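Local coordinates for glycosyl hydrolases family 2, sugar binding domain protein (Bacteroides uniformis str. 3978 T3 ii, PDB 6D1P) that probably hydrolyses O-glycosidic bonds as a family 2 glycoside hydrolase, a beta-glucuronidase of a human gut bacterium, at residues 23-27 / 297-301; 96-101 / 196-200. Residue numbers count along the deposited sequence, not the author numbering.

Contact 1 (23-27 / 297-301)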
loop_
_atom_site.group_PDB
_atom_site.type_symbol
_atom_site.label_atom_id
_atom_site.label_comp_id
_atom_site.label_asym_id
_atom_site.label_seq_id
_atom_site.Cartn_x
_atom_site.Cartn_y
_atom_site.Cartn_z
ATOM N N ILE A 23 14.505 1.460 -31.786
ATOM C CA ILE A 23 14.629 1.242 -33.233
ATOM C C ILE A 23 14.489 2.576 -33.960
ATOM O O ILE A 23 13.554 3.334 -33.669
ATOM C CB ILE A 23 13.585 0.249 -33.724
ATOM C CG1 ILE A 23 13.474 -0.938 -32.760
ATOM C CG2 ILE A 23 13.987 -0.284 -35.055
ATOM C CD1 ILE A 23 12.203 -0.922 -31.900
ATOM N N PRO A 24 15.364 2.883 -34.912
ATOM C CA PRO A 24 15.166 4.084 -35.736
ATOM C C PRO A 24 14.129 3.867 -36.829
ATOM O O PRO A 24 14.409 3.234 -37.854
ATOM C CB PRO A 24 16.556 4.337 -36.335
ATOM C CG PRO A 24 17.481 3.361 -35.643
ATOM C CD PRO A 24 16.642 2.223 -35.206
ATOM N N THR A 25 12.911 4.355 -36.600
ATOM C CA THR A 25 11.928 4.501 -37.663
ATOM C C THR A 25 11.002 5.650 -37.308
ATOM O O THR A 25 10.661 5.845 -36.139
ATOM C CB THR A 25 11.099 3.232 -37.908
ATOM O OG1 THR A 25 9.966 3.575 -38.718
ATOM C CG2 THR A 25 10.606 2.639 -36.594
ATOM N N ASP A 26 10.601 6.405 -38.321
ATOM C CA ASP A 26 9.672 7.499 -38.106
ATOM C C ASP A 26 8.247 7.014 -37.903
ATOM O O ASP A 26 7.350 7.840 -37.715
ATOM C CB ASP A 26 9.739 8.472 -39.290
ATOM C CG ASP A 26 11.114 9.093 -39.448
ATOM O OD1 ASP A 26 12.014 8.720 -38.661
ATOM O OD2 ASP A 26 11.303 9.937 -40.355
ATOM N N ARG A 27 8.025 5.706 -37.908
ATOM C CA ARG A 27 6.690 5.113 -37.860
ATOM C C ARG A 27 6.548 4.272 -36.575
ATOM O O ARG A 27 6.968 3.111 -36.515
ATOM C CB ARG A 27 6.464 4.288 -39.177
ATOM C CG ARG A 27 5.085 3.652 -39.366
ATOM C CD ARG A 27 5.128 2.155 -39.011
ATOM N NE ARG A 27 4.026 1.378 -39.580
ATOM C CZ ARG A 27 2.747 1.483 -39.212
ATOM N NH1 ARG A 27 2.369 2.355 -38.278
ATOM N NH2 ARG A 27 1.831 0.720 -39.793
ATOM N N LEU A 297 11.204 2.070 -45.414
ATOM C CA LEU A 297 11.659 2.339 -44.057
ATOM C C LEU A 297 12.462 3.632 -44.062
ATOM O O LEU A 297 13.464 3.750 -44.776
ATOM C CB LEU A 297 12.501 1.182 -43.528
ATOM C CG LEU A 297 13.073 1.354 -42.114
ATOM C CD1 LEU A 297 11.968 1.312 -41.061
ATOM C CD2 LEU A 297 14.132 0.303 -41.825
ATOM N N ARG A 298 12.008 4.610 -43.292
ATOM C CA ARG A 298 12.699 5.881 -43.171
ATOM C C ARG A 298 13.006 6.155 -41.710
ATOM O O ARG A 298 12.228 5.801 -40.817
ATOM C CB ARG A 298 11.865 7.036 -43.727
ATOM C CG ARG A 298 12.575 8.384 -43.683
ATOM C CD ARG A 298 11.666 9.520 -44.117
ATOM N NE ARG A 298 10.528 9.018 -44.878
ATOM C CZ ARG A 298 10.546 8.783 -46.186
ATOM N NH1 ARG A 298 11.657 9.005 -46.887
ATOM N NH2 ARG A 298 9.456 8.317 -46.784
ATOM N N THR A 299 14.147 6.791 -41.475
ATOM C CA THR A 299 14.444 7.346 -40.167
ATOM C C THR A 299 15.089 8.706 -40.354
ATOM O O THR A 299 15.992 8.869 -41.181
ATOM C CB THR A 299 15.350 6.424 -39.340
ATOM O OG1 THR A 299 15.657 7.055 -38.093
ATOM C CG2 THR A 299 16.643 6.127 -40.084
ATOM N N THR A 300 14.611 9.675 -39.590
ATOM C CA THR A 300 15.086 11.046 -39.650
ATOM C C THR A 300 15.822 11.371 -38.359
ATOM O O THR A 300 15.331 11.069 -37.266
ATOM C CB THR A 300 13.915 12.000 -39.854
ATOM O OG1 THR A 300 13.181 11.594 -41.013
ATOM C CG2 THR A 300 14.403 13.412 -40.016
ATOM N N GLN A 301 16.991 11.987 -38.487
ATOM C CA GLN A 301 17.847 12.291 -37.349
ATOM C C GLN A 301 18.282 13.745 -37.410
ATOM O O GLN A 301 18.712 14.218 -38.467
ATOM C CB GLN A 301 19.080 11.388 -37.348
ATOM C CG GLN A 301 18.765 9.925 -37.354
ATOM C CD GLN A 301 18.481 9.422 -35.968
ATOM O OE1 GLN A 301 19.111 9.863 -34.999
ATOM N NE2 GLN A 301 17.519 8.503 -35.855
HETATM O O HOH W 1 9.653 4.091 -41.454
#

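Contact 2 (96-101 / 196-200)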
loop_
_atom_site.group_PDB
_atom_site.type_symbol
_atom_site.label_atom_id
_atom_site.label_comp_id
_atom_site.label_asym_id
_atom_site.label_seq_id
_atom_site.Cartn_x
_atom_site.Cartn_y
_atom_site.Cartn_z
ATOM N N LEU A 96 -3.890 -5.942 -27.614
ATOM C CA LEU A 96 -3.333 -5.204 -28.753
ATOM C C LEU A 96 -3.742 -5.809 -30.090
ATOM O O LEU A 96 -3.662 -7.028 -30.280
ATOM C CB LEU A 96 -1.806 -5.141 -28.691
ATOM C CG LEU A 96 -1.171 -4.295 -27.590
ATOM C CD1 LEU A 96 0.299 -4.136 -27.901
ATOM C CD2 LEU A 96 -1.864 -2.948 -27.446
ATOM N N ASN A 97 -4.163 -4.943 -31.011
ATOM C CA ASN A 97 -4.271 -5.284 -32.426
ATOM C C ASN A 97 -2.894 -5.149 -33.049
ATOM O O ASN A 97 -2.358 -4.041 -33.139
ATOM C CB ASN A 97 -5.263 -4.369 -33.136
ATOM C CG ASN A 97 -6.683 -4.741 -32.854
ATOM O OD1 ASN A 97 -7.061 -5.906 -32.993
ATOM N ND2 ASN A 97 -7.489 -3.762 -32.437
ATOM N N ILE A 98 -2.322 -6.262 -33.485
ATOM C CA ILE A 98 -0.965 -6.288 -34.012
ATOM C C ILE A 98 -1.042 -6.583 -35.505
ATOM O O ILE A 98 -1.307 -7.721 -35.910
ATOM C CB ILE A 98 -0.101 -7.305 -33.255
ATOM C CG1 ILE A 98 0.239 -6.724 -31.882
ATOM C CG2 ILE A 98 1.163 -7.644 -34.032
ATOM C CD1 ILE A 98 1.100 -7.590 -31.041
ATOM N N GLU A 99 -0.813 -5.551 -36.320
ATOM C CA GLU A 99 -0.964 -5.583 -37.776
ATOM C C GLU A 99 0.366 -5.172 -38.405
ATOM O O GLU A 99 0.513 -4.039 -38.872
ATOM C CB GLU A 99 -2.148 -4.609 -38.264
ATOM C CG GLU A 99 -3.505 -4.742 -37.533
ATOM C CD GLU A 99 -4.573 -3.759 -38.053
ATOM O OE1 GLU A 99 -5.592 -4.222 -38.619
ATOM O OE2 GLU A 99 -4.392 -2.526 -37.903
ATOM N N ASN A 100 1.332 -6.088 -38.431
ATOM C CA ASN A 100 2.653 -5.749 -38.970
ATOM C C ASN A 100 2.613 -5.711 -40.493
ATOM O O ASN A 100 2.326 -6.738 -41.119
ATOM C CB ASN A 100 3.708 -6.750 -38.517
ATOM C CG ASN A 100 5.129 -6.243 -38.769
ATOM O OD1 ASN A 100 5.333 -5.226 -39.436
ATOM N ND2 ASN A 100 6.114 -6.953 -38.237
ATOM N N PRO A 101 2.924 -4.559 -41.132
ATOM C CA PRO A 101 2.842 -4.437 -42.590
ATOM C C PRO A 101 4.123 -4.816 -43.335
ATOM O O PRO A 101 4.576 -4.109 -44.239
ATOM C CB PRO A 101 2.538 -2.942 -42.776
ATOM C CG PRO A 101 3.348 -2.309 -41.683
ATOM C CD PRO A 101 3.207 -3.257 -40.500
ATOM N N LEU A 196 4.392 0.682 -29.800
ATOM C CA LEU A 196 4.338 -0.474 -30.688
ATOM C C LEU A 196 5.032 -0.114 -31.998
ATOM O O LEU A 196 4.713 0.916 -32.609
ATOM C CB LEU A 196 2.886 -0.886 -30.939
ATOM C CG LEU A 196 2.665 -2.119 -31.807
ATOM C CD1 LEU A 196 3.259 -3.353 -31.143
ATOM C CD2 LEU A 196 1.172 -2.295 -32.065
ATOM N N VAL A 197 6.001 -0.929 -32.413
ATOM C CA VAL A 197 6.890 -0.544 -33.509
ATOM C C VAL A 197 7.111 -1.728 -34.442
ATOM O O VAL A 197 7.464 -2.829 -33.999
ATOM C CB VAL A 197 8.241 -0.006 -32.996
ATOM C CG1 VAL A 197 9.128 0.435 -34.163
ATOM C CG2 VAL A 197 8.024 1.152 -32.029
ATOM N N TYR A 198 6.909 -1.489 -35.736
ATOM C CA TYR A 198 7.111 -2.476 -36.789
ATOM C C TYR A 198 8.309 -2.086 -37.650
ATOM O O TYR A 198 8.487 -0.906 -37.982
ATOM C CB TYR A 198 5.879 -2.582 -37.693
ATOM C CG TYR A 198 4.541 -2.777 -37.014
ATOM C CD1 TYR A 198 4.236 -3.963 -36.377
ATOM C CD2 TYR A 198 3.560 -1.792 -37.067
ATOM C CE1 TYR A 198 3.004 -4.165 -35.778
ATOM C CE2 TYR A 198 2.316 -1.985 -36.472
ATOM C CZ TYR A 198 2.048 -3.181 -35.830
ATOM O OH TYR A 198 0.825 -3.406 -35.230
ATOM N N THR A 199 9.115 -3.072 -38.023
ATOM C CA THR A 199 10.265 -2.872 -38.894
ATOM C C THR A 199 10.363 -4.039 -39.862
ATOM O O THR A 199 9.848 -5.130 -39.585
ATOM C CB THR A 199 11.587 -2.751 -38.118
ATOM O OG1 THR A 199 11.752 -3.887 -37.264
ATOM C CG2 THR A 199 11.620 -1.491 -37.296
ATOM N N PRO A 200 11.016 -3.843 -41.009
ATOM C CA PRO A 200 11.251 -4.955 -41.937
ATOM C C PRO A 200 12.229 -5.973 -41.366
ATOM O O PRO A 200 12.916 -5.742 -40.368
ATOM C CB PRO A 200 11.842 -4.266 -43.174
ATOM C CG PRO A 200 11.438 -2.862 -43.061
ATOM C CD PRO A 200 11.404 -2.553 -41.604
#

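Contact 1 (23-27 / 297-301)
The Asp-26 side chain lies along the backbone of Thr-299 and Thr-300 and grips the strand with both carboxylate oxygens. Its OD1 accepts from Thr-300 N at 2.9 Å (N-H...O angle 147°), while its OD2 accepts from Thr-300 OG1 at 2.6 Å. A backbone bond completes the grip: Asp-26 N donates to Arg-298 O at 3.0 Å and 161°. The same carbonyl O of Arg-298 lies 3.4 Å from Thr-25 CA in a CA-H...O contact.

These groups are available because strand 295-303 is the outermost strand of its sheet in this chain. Leu-297, Thr-299 and Gln-301 make backbone bonds to Leu-290, Ala-288 and Cys-286 of strand 284-292, so the intervening Arg-298 O and Thr-300 N face the loop. Residues 23-27 do not extend the sheet as a strand; Thr-25 instead forms an ST turn, its OG1 accepting from Arg-27 N at 3.0 Å. Water 1 lies 2.8 Å from that OG1 of Thr-25 and accepts from Arg-298 N at 3.0 Å, bridging the segments.

Thr-25 CB meets Leu-297 CD1 at 3.8 Å, a carbon-carbon contact, and the Pro-24 ring rests against a hydroxyl, its CB 3.4 Å from Thr-299 OG1. That hydroxyl accepts from Gln-301 NE2 at 3.3 Å.

The N-terminal segment is thus docked on the edge of the second domain, probably immunoglobulin-like as in family 2 relatives. Within the two segments the carboxylate is met by the neutral NH and hydroxyl of Thr-300, while the nearby Arg-298 guanidinium forms a salt bridge with Glu-289.

Contact 2 (96-101 / 196-200)
Tyr-198 adopts chi1 m (-51°), which sets one face of its ring against Glu-99 O, Asn-100 CA and Pro-101 CD. Asn-100 CA stands 3.8 Å from the centroid of the Tyr-198 ring, 25° off the normal, and Pro-101 CD stands 4.1 Å from it at 27°: two CH-pi contacts. Ile-98, in the m,t rotamer, meets the edge, its CG2 4.3 Å from Tyr-198 CE1. The ring's reach brings Tyr-198 OH to Glu-99 N, which donates to it at 2.9 Å and 154°.

Leu-196, two residues earlier on the same side of its strand, is t,p and sends CD1 to within 4.5 Å of CD1 of Leu-96 (m,t). The CA 96-to-101 and CA 196-to-199 directions differ by 20°, so the irregular loop after strand 89-96 follows strand 194-199 across the sugar-binding domain's beta sandwich. Asn-100, chi1 t, places OD1 3.2 Å from Tyr-198 CB. The one hydrogen bond between the segments runs from backbone NH to phenol oxygen; the rest is CH-pi and apolar contact, and the buried Asn-100 OD1 gains no polar compensation.

In sequence, both segments of contact 2 (96-101 / 196-200) fall between those of contact 1 (23-27 / 297-301), and the two centres are about 14 Å apart. Strand 194-199 connects them: it belongs to contact 2, pairs antiparallel with strand 28-30 just after segment 23-27, and packs on that segment, with Val-197 CG1 3.6 Å from Thr-25 CG2 and Thr-199 CG2 3.5 Å from Ile-23 CG2. Leu-297 CD1 also reaches Pro-200 CD at 3.9 Å. Contact 2 ties sheets within the sugar-binding domain, whereas contact 1 joins that region to the following domain, so the two meet through strand 194-199 and Pro-200, next to the boundary between the domains.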